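Local coordinates for undecaprenyl-diphosphooligosaccharide--protein glycotransferase (Campylobacter jejuni, PDB 3AAG) that transfers a preassembled heptasaccharide from an undecaprenyl diphosphate carrier to acceptor asparagines of proteins, this chain being its periplasmic C-terminal globular domain, at residues 148-151 and 152-155; 141-144 and 145-148. One frame throughout, in Å; residues are numbered along the deposited sequence.

Contact 1: 148-151 and 152-155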
loop_
_atom_site.group_PDB
_atom_site.type_symbol
_atom_site.label_atom_id
_atom_site.label_comp_id
_atom_site.label_asym_id
_atom_site.label_seq_id
_atom_site.Cartn_x
_atom_site.Cartn_y
_atom_site.Cartn_z
ATOM N N LEU A 148 -10.165 -1.671 -0.553
ATOM C CA LEU A 148 -11.098 -2.750 -0.859
ATOM C C LEU A 148 -10.428 -3.894 -1.611
ATOM O O LEU A 148 -10.994 -4.980 -1.725
ATOM C CB LEU A 148 -12.288 -2.229 -1.665
ATOM C CG LEU A 148 -13.267 -1.304 -0.942
ATOM C CD1 LEU A 148 -14.381 -0.886 -1.882
ATOM C CD2 LEU A 148 -13.830 -1.971 0.303
ATOM N N ILE A 149 -9.229 -3.646 -2.129
ATOM C CA ILE A 149 -8.532 -4.640 -2.943
ATOM C C ILE A 149 -7.113 -4.885 -2.448
ATOM O O ILE A 149 -6.389 -5.710 -3.005
ATOM C CB ILE A 149 -8.473 -4.229 -4.427
ATOM C CG1 ILE A 149 -7.872 -2.828 -4.572
ATOM C CG2 ILE A 149 -9.852 -4.306 -5.060
ATOM C CD1 ILE A 149 -7.122 -2.621 -5.866
ATOM N N PHE A 150 -6.719 -4.168 -1.400
ATOM C CA PHE A 150 -5.333 -4.183 -0.943
ATOM C C PHE A 150 -4.868 -5.585 -0.565
ATOM O O PHE A 150 -3.693 -5.923 -0.720
ATOM C CB PHE A 150 -5.142 -3.226 0.236
ATOM C CG PHE A 150 -3.701 -2.948 0.557
ATOM C CD1 PHE A 150 -2.863 -2.382 -0.393
ATOM C CD2 PHE A 150 -3.182 -3.255 1.806
ATOM C CE1 PHE A 150 -1.533 -2.125 -0.103
ATOM C CE2 PHE A 150 -1.853 -3.000 2.103
ATOM C CZ PHE A 150 -1.027 -2.433 1.146
ATOM N N SER A 151 -5.790 -6.399 -0.068
ATOM C CA SER A 151 -5.489 -7.790 0.235
ATOM C C SER A 151 -4.878 -8.480 -0.978
ATOM O O SER A 151 -3.872 -9.183 -0.866
ATOM C CB SER A 151 -6.756 -8.526 0.670
ATOM O OG SER A 151 -6.434 -9.755 1.294
ATOM N N THR A 152 -5.494 -8.276 -2.137
ATOM C CA THR A 152 -5.000 -8.857 -3.376
ATOM C C THR A 152 -3.709 -8.186 -3.820
ATOM O O THR A 152 -2.811 -8.840 -4.349
ATOM C CB THR A 152 -6.037 -8.745 -4.504
ATOM O OG1 THR A 152 -7.110 -9.662 -4.261
ATOM C CG2 THR A 152 -5.398 -9.066 -5.845
ATOM N N VAL A 153 -3.618 -6.879 -3.601
ATOM C CA VAL A 153 -2.409 -6.138 -3.939
ATOM C C VAL A 153 -1.198 -6.723 -3.219
ATOM O O VAL A 153 -0.195 -7.062 -3.845
ATOM C CB VAL A 153 -2.542 -4.644 -3.593
ATOM C CG1 VAL A 153 -1.211 -3.933 -3.785
ATOM C CG2 VAL A 153 -3.621 -4.001 -4.445
ATOM N N ALA A 154 -1.304 -6.846 -1.900
ATOM C CA ALA A 154 -0.182 -7.276 -1.074
ATOM C C ALA A 154 0.200 -8.730 -1.332
ATOM O O ALA A 154 1.351 -9.118 -1.144
ATOM C CB ALA A 154 -0.496 -7.067 0.398
ATOM N N SER A 155 -0.770 -9.532 -1.758
ATOM C CA SER A 155 -0.519 -10.943 -2.025
ATOM C C SER A 155 0.601 -11.116 -3.050
ATOM O O SER A 155 1.300 -12.128 -3.056
ATOM C CB SER A 155 -1.798 -11.643 -2.497
ATOM O OG SER A 155 -1.911 -11.624 -3.909
#
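The carbonyl of I149 meets the amide of V153 in the opening turn of helix 150-155. I149 sits at the N-cap position, and its O receives V153 N at 3.1 Å, a bond that lies in the carbonyl plane with an N-H...O angle of 157°. The same oxygen is approached by T152 N in a weak, strongly bent bond. One residue on, A154 N binds F150 O at 2.8 Å, nearly straight and close to the C=O axis, so the alpha-helical pattern is set at once.

V153 is the apolar hub of this turn. As a beta-branched residue it sends one methyl to each side: CG2 meets CD1 of I149 at 4.0 Å, while CB and CG1 lie against CD1 and CE1 of F150, with F150 CD1 3.9 Å from V153 CB. At chi1 54° the I149 CG1 branch is tucked between the two backbone arms, and the roughly extended end of the chain then brings CD1 to the valine methyl. At the far end, S155 OG donates to T152 O at 3.0 Å, tilted from the carbonyl plane; a small hydroxyl side chain can fold back this way to meet a carbonyl three residues earlier.

L148 to V153 probably form six of the eight residues of the MI motif, and I149 probably contacts the acceptor peptide in the pocket for the +2 Ser/Thr of the sequon, as in related enzymes. Its side chain rests on W35 and Y38 of the WWDYG motif. A large, flat apolar ring suits the buried side, where F150 is edge-to-face with F172 of strand 172-179 and also meets Y261 of helix 260-266, while V153 O accepts a hydrogen bond from S66 OG of helix 63-67.

Contact 2: 141-144 and 145-148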
loop_
_atom_site.group_PDB
_atom_site.type_symbol
_atom_site.label_atom_id
_atom_site.label_comp_id
_atom_site.label_asym_id
_atom_site.label_seq_id
_atom_site.Cartn_x
_atom_site.Cartn_y
_atom_site.Cartn_z
ATOM N N TYR A 141 1.117 6.649 -6.074
ATOM C CA TYR A 141 -0.303 6.973 -6.060
ATOM C C TYR A 141 -1.055 5.968 -5.196
ATOM O O TYR A 141 -1.033 4.770 -5.465
ATOM C CB TYR A 141 -0.856 6.969 -7.485
ATOM C CG TYR A 141 -2.326 7.302 -7.585
ATOM C CD1 TYR A 141 -2.811 8.529 -7.155
ATOM C CD2 TYR A 141 -3.227 6.392 -8.119
ATOM C CE1 TYR A 141 -4.155 8.840 -7.253
ATOM C CE2 TYR A 141 -4.571 6.693 -8.220
ATOM C CZ TYR A 141 -5.028 7.917 -7.786
ATOM O OH TYR A 141 -6.366 8.218 -7.884
HETATM N N MSE A 142 -1.711 6.461 -4.153
HETATM C CA MSE A 142 -2.430 5.602 -3.222
HETATM C C MSE A 142 -3.832 6.136 -2.963
HETATM O O MSE A 142 -4.024 7.009 -2.117
HETATM C CB MSE A 142 -1.672 5.499 -1.898
HETATM C CG MSE A 142 -0.168 5.452 -2.044
HETATM SE SE MSE A 142 0.707 5.071 -0.347
HETATM C CE MSE A 142 0.690 6.861 0.425
ATOM N N PRO A 143 -4.820 5.613 -3.698
ATOM C CA PRO A 143 -6.212 6.009 -3.514
ATOM C C PRO A 143 -6.865 5.285 -2.341
ATOM O O PRO A 143 -6.507 4.150 -2.036
ATOM C CB PRO A 143 -6.866 5.583 -4.828
ATOM C CG PRO A 143 -6.062 4.415 -5.279
ATOM C CD PRO A 143 -4.651 4.648 -4.798
ATOM N N ALA A 144 -7.818 5.942 -1.691
ATOM C CA ALA A 144 -8.625 5.294 -0.664
ATOM C C ALA A 144 -9.194 3.965 -1.160
ATOM O O ALA A 144 -9.025 2.929 -0.518
ATOM C CB ALA A 144 -9.744 6.216 -0.213
ATOM N N ARG A 145 -9.863 3.999 -2.307
ATOM C CA ARG A 145 -10.632 2.853 -2.778
ATOM C C ARG A 145 -9.803 1.577 -2.874
ATOM O O ARG A 145 -10.355 0.485 -3.009
ATOM C CB ARG A 145 -11.285 3.157 -4.129
ATOM C CG ARG A 145 -10.302 3.521 -5.228
ATOM C CD ARG A 145 -11.009 4.142 -6.420
ATOM N NE ARG A 145 -11.474 3.127 -7.360
ATOM C CZ ARG A 145 -11.086 3.048 -8.628
ATOM N NH1 ARG A 145 -10.223 3.932 -9.117
ATOM N NH2 ARG A 145 -11.562 2.087 -9.411
HETATM N N MSE A 146 -8.481 1.708 -2.809
HETATM C CA MSE A 146 -7.603 0.546 -2.942
HETATM C C MSE A 146 -7.711 -0.386 -1.737
HETATM O O MSE A 146 -7.511 -1.594 -1.855
HETATM C CB MSE A 146 -6.145 0.966 -3.164
HETATM C CG MSE A 146 -5.211 -0.203 -3.471
HETATM SE SE MSE A 146 -3.370 0.316 -3.897
HETATM C CE MSE A 146 -2.982 1.416 -2.331
ATOM N N SER A 147 -8.034 0.180 -0.580
ATOM C CA SER A 147 -8.295 -0.628 0.608
ATOM C C SER A 147 -9.149 -1.855 0.286
ATOM O O SER A 147 -8.891 -2.949 0.785
ATOM C CB SER A 147 -8.965 0.214 1.697
ATOM O OG SER A 147 -10.201 0.739 1.244
ATOM N N LEU A 148 -10.165 -1.671 -0.553
ATOM C CA LEU A 148 -11.098 -2.750 -0.859
ATOM C C LEU A 148 -10.428 -3.894 -1.611
ATOM O O LEU A 148 -10.994 -4.980 -1.725
ATOM C CB LEU A 148 -12.288 -2.229 -1.665
ATOM C CG LEU A 148 -13.267 -1.304 -0.942
ATOM C CD1 LEU A 148 -14.381 -0.886 -1.882
ATOM C CD2 LEU A 148 -13.830 -1.971 0.303
#
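P143 lays its CD over one face of the Y141 ring, 3.9 Å above the plane and offset toward the rim, while the same proline uses CB and CG to meet R145 and M146. The rigid pyrrolidine thus links the aromatic ring to a short 3-10 turn that follows strand 138-140 and probably holds the first residues of the MI motif. Around the ring, L18 and L19 of helix 15-21 and A284 also touch Y141, and its OH is hydrogen-bonded to E15.

The P143 and M146 side chains pack obliquely, CG of the proline 4.0 Å from M146 CB, and P143 CB stands equally near R145 CG. The selenomethionine M146 first runs out with CG opposite the backbone N (chi1 -173°), then turns at the CG-SE bond, and its methyl CE comes only loosely near CB of M142, also a selenomethionine, at 4.3 Å. Such long, flexible side chains suit an irregular buried turn, where they also reach Y261 of helix 260-266. R145 keeps its polar end at the surface, with a weak, long ion pair to E15. A144, small enough for a tight turn, presses its methyl on F265.

Serine suits position 147 because its short side chain lets OG reach the same oxygen as its own N: A144 O is gripped from opposite faces of the carbonyl plane by S147 N at 2.9 Å, with an N-H...O angle of 156°, and by S147 OG at 3.0 Å.

How the contacts relate
Contacts 1 and 2 are consecutive pieces of one chain, sharing L148, and together they run from the end of strand 138-140 through helix 150-155. Contact 2 is largely buried and irregular, made of a 3-10 turn with i to i+3 bonding; contact 1 is partly buried and settles into alpha-helical i to i+4 bonding, with hydroxyl residues on its outer side. They touch where V153 CG2 packs on M146 CG at 4.2 Å, and both lean on Y261 of helix 260-266. Y38 of the WWDYG motif touches both contacts, consistent with I149 and the neighbouring M146 lying beside the sequon pocket.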